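PDB 7LT2: Mab-21 domain-containing protein from Tribolium castaneum, which senses double-stranded RNA in the cytoplasm and then joins ATP and GTP into the cyclic dinucleotide 2',3'-cGAMP, a signal of innate antiviral immunity. Local coordinates for residues E70-I75 with D191-A196. Sequence-based numbering, arbitrary orientation.
Sequences EFDLDI and DVDLVA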
loop_
_atom_site.group_PDB
_atom_site.type_symbol
_atom_site.label_atom_id
_atom_site.label_comp_id
_atom_site.label_asym_id
_atom_site.label_seq_id
_atom_site.Cartn_x
_atom_site.Cartn_y
_atom_site.Cartn_z
ATOM N N GLU A 70 -1.811 10.002 -0.687
ATOM C CA GLU A 70 -0.582 9.412 -1.213
ATOM C C GLU A 70 -0.823 7.963 -1.610
ATOM O O GLU A 70 -1.774 7.326 -1.156
ATOM C CB GLU A 70 0.553 9.483 -0.187
ATOM C CG GLU A 70 0.245 8.748 1.108
ATOM C CD GLU A 70 1.448 8.652 2.023
ATOM O OE1 GLU A 70 2.546 8.321 1.525
ATOM O OE2 GLU A 70 1.293 8.903 3.235
ATOM N N PHE A 71 0.062 7.450 -2.466
ATOM C CA PHE A 71 0.174 6.013 -2.681
ATOM C C PHE A 71 1.608 5.689 -3.082
ATOM O O PHE A 71 2.434 6.579 -3.302
ATOM C CB PHE A 71 -0.836 5.487 -3.720
ATOM C CG PHE A 71 -0.593 5.952 -5.134
ATOM C CD1 PHE A 71 -1.142 7.139 -5.590
ATOM C CD2 PHE A 71 0.137 5.174 -6.020
ATOM C CE1 PHE A 71 -0.946 7.559 -6.895
ATOM C CE2 PHE A 71 0.342 5.590 -7.328
ATOM C CZ PHE A 71 -0.200 6.786 -7.763
ATOM N N ASP A 72 1.896 4.393 -3.144
ATOM C CA ASP A 72 3.216 3.887 -3.503
ATOM C C ASP A 72 3.227 3.408 -4.947
ATOM O O ASP A 72 2.399 2.578 -5.337
ATOM C CB ASP A 72 3.627 2.727 -2.597
ATOM C CG ASP A 72 4.105 3.176 -1.238
ATOM O OD1 ASP A 72 4.153 4.400 -0.977
ATOM O OD2 ASP A 72 4.434 2.285 -0.427
ATOM N N LEU A 73 4.185 3.898 -5.729
ATOM C CA LEU A 73 4.483 3.288 -7.021
ATOM C C LEU A 73 5.543 2.223 -6.783
ATOM O O LEU A 73 6.730 2.530 -6.656
ATOM C CB LEU A 73 4.956 4.322 -8.037
ATOM C CG LEU A 73 5.077 3.745 -9.455
ATOM C CD1 LEU A 73 3.697 3.406 -9.999
ATOM C CD2 LEU A 73 5.800 4.723 -10.362
ATOM N N ASP A 74 5.112 0.966 -6.700
ATOM C CA ASP A 74 6.037 -0.153 -6.560
ATOM C C ASP A 74 6.579 -0.483 -7.943
ATOM O O ASP A 74 5.879 -1.060 -8.782
ATOM C CB ASP A 74 5.345 -1.349 -5.917
ATOM C CG ASP A 74 5.016 -1.112 -4.459
ATOM O OD1 ASP A 74 5.777 -0.384 -3.778
ATOM O OD2 ASP A 74 3.987 -1.636 -3.994
ATOM N N ILE A 75 7.827 -0.094 -8.188
ATOM C CA ILE A 75 8.485 -0.285 -9.475
ATOM C C ILE A 75 9.127 -1.668 -9.449
ATOM O O ILE A 75 10.088 -1.897 -8.710
ATOM C CB ILE A 75 9.522 0.817 -9.728
ATOM C CG1 ILE A 75 8.850 2.192 -9.701
ATOM C CG2 ILE A 75 10.249 0.595 -11.062
ATOM C CD1 ILE A 75 9.822 3.359 -9.628
ATOM N N ASP A 191 0.476 12.647 -3.605
ATOM C CA ASP A 191 1.892 12.310 -3.486
ATOM C C ASP A 191 2.103 10.856 -3.881
ATOM O O ASP A 191 1.262 9.997 -3.609
ATOM C CB ASP A 191 2.396 12.504 -2.050
ATOM C CG ASP A 191 2.477 13.959 -1.632
ATOM O OD1 ASP A 191 2.481 14.845 -2.508
ATOM O OD2 ASP A 191 2.563 14.214 -0.408
ATOM N N VAL A 192 3.244 10.572 -4.515
ATOM C CA VAL A 192 3.583 9.214 -4.934
ATOM C C VAL A 192 5.015 8.908 -4.515
ATOM O O VAL A 192 5.938 9.647 -4.870
ATOM C CB VAL A 192 3.428 9.025 -6.457
ATOM C CG1 VAL A 192 3.679 7.576 -6.846
ATOM C CG2 VAL A 192 2.037 9.463 -6.915
ATOM N N ASP A 193 5.202 7.814 -3.779
ATOM C CA ASP A 193 6.534 7.347 -3.407
ATOM C C ASP A 193 7.034 6.335 -4.434
ATOM O O ASP A 193 6.307 5.413 -4.817
ATOM C CB ASP A 193 6.526 6.729 -2.008
ATOM C CG ASP A 193 6.487 7.775 -0.906
ATOM O OD1 ASP A 193 6.305 8.972 -1.215
ATOM O OD2 ASP A 193 6.641 7.393 0.273
ATOM N N LEU A 194 8.282 6.501 -4.870
ATOM C CA LEU A 194 8.848 5.677 -5.940
ATOM C C LEU A 194 9.704 4.595 -5.290
ATOM O O LEU A 194 10.842 4.845 -4.894
ATOM C CB LEU A 194 9.649 6.538 -6.908
ATOM C CG LEU A 194 8.946 7.800 -7.416
ATOM C CD1 LEU A 194 9.887 8.611 -8.299
ATOM C CD2 LEU A 194 7.670 7.450 -8.165
ATOM N N VAL A 195 9.146 3.391 -5.177
ATOM C CA VAL A 195 9.716 2.314 -4.370
ATOM C C VAL A 195 10.295 1.247 -5.296
ATOM O O VAL A 195 9.557 0.597 -6.046
ATOM C CB VAL A 195 8.660 1.703 -3.436
ATOM C CG1 VAL A 195 9.286 0.654 -2.533
ATOM C CG2 VAL A 195 7.963 2.800 -2.623
ATOM N N ALA A 196 11.611 1.035 -5.208
ATOM C CA ALA A 196 12.284 0.025 -6.017
ATOM C C ALA A 196 12.078 -1.357 -5.405
ATOM O O ALA A 196 12.515 -1.608 -4.277
ATOM C CB ALA A 196 13.774 0.345 -6.119
HETATM O O HOH W 1 4.188 9.960 0.298
HETATM O O HOH W 2 5.507 5.212 1.202
#
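E70, D72 and D193 bring three carboxylates together on one face of two parallel strands, a worked example of how nucleotidyltransferases build a metal site. As in related enzymes, these acids probably bind the catalytic magnesium; in this structure two waters bridge them. One donates to E70 OE1 (2.6 Å) and to D193 OD1, the other to D72 OD1 and to D193 OD2 (2.6 Å), so D193 is gripped through both oxygens. The D72 and D193 carboxylates are turned only 16° apart, with D72 OD1 4.1 Å from D193 OD2. D193 OD1 is also hydrogen-bonded to T178, a second-shell partner that steadies the group. Farther along this face, V195 CB packs against D74 OD1 (3.6 Å).

The backbone sets the register that puts these acids on one face: F71, L73 and I75 donate to D191, D193 and V195, while D193 and V195 donate back to F71 and L73. On the other face, V192 CG1, anti to the backbone N (chi1 -175°), sits over the F71 ring, 4.3 Å from its centroid, as CG2 touches CE1 of that ring at 3.5 Å. L73 CD2 meets L194 CD2 at 4.0 Å. On this face helix 18-42 packs against F71, V192 and L194, and helix 131-147 against I75, L194 and A196, while strands 50-56 and 177-183 extend the sheet beyond 70-75 and 191-196 respectively.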